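Local structure of MHC class I protein (Ginglymostoma cirratum, 6LUP) at residues 90-96 / 110-116. The protein probably presents bound peptides to T cells as the heavy chain of a shark class I histocompatibility molecule, paired with beta-2-microglobulin. Sequence-based numbering, arbitrary orientation.
Sequences HTYQLMC and FVQHAWD
Strands 91-96 and 110-115 run antiparallel, their axes 4.5 Å apart at closest and at 171°. Y92-W115, L94-H113 and C96-V111 are non-hydrogen-bonded pairs. Q93-A114 and M95-Q112 are hydrogen-bonded pairs: Q93 N to A114 O and A114 N to Q93 O are each 2.8 Å, M95 N to Q112 O is 2.8 Å, and Q112 N to M95 O is 2.7 Å. At the open end of the hairpin, D116 turns into positive phi (45/49). D116 N still donates to T91 O (2.9 Å). Its carboxylate, with chi1 m, folds back and takes T91 N on OD1 (2.9 Å) and H90 ND1 on OD2 (2.8 Å). The hairpin belongs to the eight-stranded floor of the class I peptide-binding platform, between strands 3-12 and 118-124. Y92, L94, C96, V111, H113 and W115 share the helix-side face. There Y92 (chi1 t) hydrogen-bonds through OH to H113 ND1 (2.9 Å). L94 CG sits over the H113 ring, 4.1 Å from its centroid, a CH-pi contact. L94 CD2 meets V111 CG2 at 3.7 Å. Y92 and C96 also touch the bound peptide. Q93, M95, Q112 and A114 lie on the opposite face, where M95 CE packs on F110 CE2 (3.7 Å). Q93, M95 and A114 each pack on an aromatic side chain of beta-2-microglobulin, whose backbone also hydrogen-bonds Q93 NE2.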
loop_
_atom_site.group_PDB
_atom_site.type_symbol
_atom_site.label_atom_id
_atom_site.label_comp_id
_atom_site.label_asym_id
_atom_site.label_seq_id
_atom_site.Cartn_x
_atom_site.Cartn_y
_atom_site.Cartn_z
ATOM N N HIS A 90 5.126 -18.605 -8.074
ATOM C CA HIS A 90 4.521 -17.727 -9.079
ATOM C C HIS A 90 3.337 -16.896 -8.577
ATOM O O HIS A 90 2.700 -17.236 -7.581
ATOM C CB HIS A 90 4.139 -18.530 -10.324
ATOM C CG HIS A 90 5.309 -19.181 -10.989
ATOM N ND1 HIS A 90 6.275 -18.465 -11.662
ATOM C CD2 HIS A 90 5.683 -20.481 -11.064
ATOM C CE1 HIS A 90 7.189 -19.295 -12.134
ATOM N NE2 HIS A 90 6.853 -20.525 -11.786
ATOM N N THR A 91 3.056 -15.810 -9.294
ATOM C CA THR A 91 2.089 -14.805 -8.868
ATOM C C THR A 91 1.216 -14.326 -10.026
ATOM O O THR A 91 1.682 -14.196 -11.162
ATOM C CB THR A 91 2.816 -13.586 -8.255
ATOM O OG1 THR A 91 3.555 -14.005 -7.104
ATOM C CG2 THR A 91 1.842 -12.508 -7.826
ATOM N N TYR A 92 -0.054 -14.077 -9.727
ATOM C CA TYR A 92 -0.904 -13.293 -10.607
ATOM C C TYR A 92 -1.420 -12.071 -9.851
ATOM O O TYR A 92 -1.693 -12.143 -8.650
ATOM C CB TYR A 92 -2.068 -14.124 -11.145
ATOM C CG TYR A 92 -2.715 -13.532 -12.382
ATOM C CD1 TYR A 92 -2.255 -13.854 -13.659
ATOM C CD2 TYR A 92 -3.783 -12.645 -12.277
ATOM C CE1 TYR A 92 -2.840 -13.314 -14.792
ATOM C CE2 TYR A 92 -4.374 -12.097 -13.403
ATOM C CZ TYR A 92 -3.903 -12.437 -14.660
ATOM O OH TYR A 92 -4.494 -11.896 -15.781
ATOM N N GLN A 93 -1.539 -10.948 -10.553
ATOM C CA GLN A 93 -2.019 -9.714 -9.942
ATOM C C GLN A 93 -3.035 -9.002 -10.819
ATOM O O GLN A 93 -2.921 -9.014 -12.046
ATOM C CB GLN A 93 -0.852 -8.780 -9.632
ATOM C CG GLN A 93 0.015 -9.240 -8.476
ATOM C CD GLN A 93 1.343 -8.521 -8.432
ATOM O OE1 GLN A 93 2.251 -8.812 -9.211
ATOM N NE2 GLN A 93 1.467 -7.575 -7.513
ATOM N N LEU A 94 -4.025 -8.389 -10.177
ATOM C CA LEU A 94 -5.021 -7.583 -10.869
ATOM C C LEU A 94 -5.206 -6.265 -10.139
ATOM O O LEU A 94 -5.371 -6.241 -8.924
ATOM C CB LEU A 94 -6.358 -8.319 -10.947
ATOM C CG LEU A 94 -7.404 -7.914 -11.991
ATOM C CD1 LEU A 94 -8.695 -8.664 -11.721
ATOM C CD2 LEU A 94 -7.690 -6.427 -12.025
ATOM N N MET A 95 -5.177 -5.174 -10.894
ATOM C CA MET A 95 -5.479 -3.848 -10.388
ATOM C C MET A 95 -6.629 -3.288 -11.187
ATOM O O MET A 95 -6.536 -3.195 -12.413
ATOM C CB MET A 95 -4.303 -2.916 -10.640
ATOM C CG MET A 95 -3.351 -2.728 -9.489
ATOM S SD MET A 95 -1.915 -1.774 -10.034
ATOM C CE MET A 95 -2.625 -0.130 -10.174
ATOM N N CYS A 96 -7.703 -2.895 -10.521
ATOM C CA CYS A 96 -8.707 -2.093 -11.206
ATOM C C CYS A 96 -9.281 -1.031 -10.293
ATOM O O CYS A 96 -9.209 -1.147 -9.065
ATOM C CB CYS A 96 -9.807 -2.959 -11.826
ATOM S SG CYS A 96 -10.625 -4.051 -10.658
ATOM N N PHE A 110 -9.280 2.109 -14.877
ATOM C CA PHE A 110 -8.207 1.223 -15.304
ATOM C C PHE A 110 -8.459 -0.203 -14.855
ATOM O O PHE A 110 -9.089 -0.440 -13.825
ATOM C CB PHE A 110 -6.856 1.700 -14.751
ATOM C CG PHE A 110 -6.737 1.592 -13.249
ATOM C CD1 PHE A 110 -7.158 2.637 -12.425
ATOM C CD2 PHE A 110 -6.202 0.445 -12.655
ATOM C CE1 PHE A 110 -7.049 2.536 -11.045
ATOM C CE2 PHE A 110 -6.097 0.340 -11.275
ATOM C CZ PHE A 110 -6.520 1.387 -10.469
ATOM N N VAL A 111 -7.955 -1.145 -15.643
ATOM C CA VAL A 111 -7.855 -2.538 -15.232
ATOM C C VAL A 111 -6.556 -3.093 -15.817
ATOM O O VAL A 111 -6.349 -3.073 -17.032
ATOM C CB VAL A 111 -9.117 -3.376 -15.586
ATOM C CG1 VAL A 111 -9.474 -3.280 -17.062
ATOM C CG2 VAL A 111 -8.950 -4.827 -15.159
ATOM N N GLN A 112 -5.675 -3.546 -14.928
ATOM C CA GLN A 112 -4.334 -3.993 -15.294
ATOM C C GLN A 112 -4.054 -5.349 -14.671
ATOM O O GLN A 112 -4.324 -5.566 -13.489
ATOM C CB GLN A 112 -3.283 -2.991 -14.811
ATOM C CG GLN A 112 -3.361 -1.619 -15.457
ATOM C CD GLN A 112 -2.696 -0.540 -14.626
ATOM O OE1 GLN A 112 -3.257 0.539 -14.431
ATOM N NE2 GLN A 112 -1.495 -0.824 -14.121
ATOM N N HIS A 113 -3.510 -6.255 -15.476
ATOM C CA HIS A 113 -3.167 -7.594 -15.019
ATOM C C HIS A 113 -1.660 -7.808 -15.109
ATOM O O HIS A 113 -0.999 -7.289 -16.017
ATOM C CB HIS A 113 -3.875 -8.652 -15.863
ATOM C CG HIS A 113 -5.365 -8.514 -15.903
ATOM N ND1 HIS A 113 -6.213 -9.527 -15.512
ATOM C CD2 HIS A 113 -6.161 -7.494 -16.307
ATOM C CE1 HIS A 113 -7.467 -9.134 -15.666
ATOM N NE2 HIS A 113 -7.461 -7.905 -16.146
ATOM N N ALA A 114 -1.121 -8.571 -14.160
ATOM C CA ALA A 114 0.299 -8.897 -14.160
ATOM C C ALA A 114 0.569 -10.349 -13.813
ATOM O O ALA A 114 -0.092 -10.939 -12.953
ATOM C CB ALA A 114 1.066 -7.994 -13.216
ATOM N N TRP A 115 1.558 -10.900 -14.506
ATOM C CA TRP A 115 2.058 -12.242 -14.271
ATOM C C TRP A 115 3.484 -12.122 -13.744
ATOM O O TRP A 115 4.321 -11.444 -14.347
ATOM C CB TRP A 115 1.996 -13.038 -15.576
ATOM C CG TRP A 115 2.914 -14.215 -15.663
ATOM C CD1 TRP A 115 3.990 -14.345 -16.487
ATOM C CD2 TRP A 115 2.836 -15.433 -14.910
ATOM N NE1 TRP A 115 4.590 -15.565 -16.298
ATOM C CE2 TRP A 115 3.904 -16.253 -15.332
ATOM C CE3 TRP A 115 1.969 -15.913 -13.918
ATOM C CZ2 TRP A 115 4.132 -17.524 -14.804
ATOM C CZ3 TRP A 115 2.198 -17.183 -13.388
ATOM C CH2 TRP A 115 3.272 -17.969 -13.834
ATOM N N ASP A 116 3.742 -12.762 -12.606
ATOM C CA ASP A 116 5.029 -12.657 -11.910
ATOM C C ASP A 116 5.528 -11.213 -11.834
ATOM O O ASP A 116 6.674 -10.920 -12.173
ATOM C CB ASP A 116 6.082 -13.576 -12.552
ATOM C CG ASP A 116 5.935 -15.032 -12.127
ATOM O OD1 ASP A 116 5.119 -15.326 -11.230
ATOM O OD2 ASP A 116 6.645 -15.888 -12.689
HETATM O O HOH W 1 1.859 -11.189 -10.778
#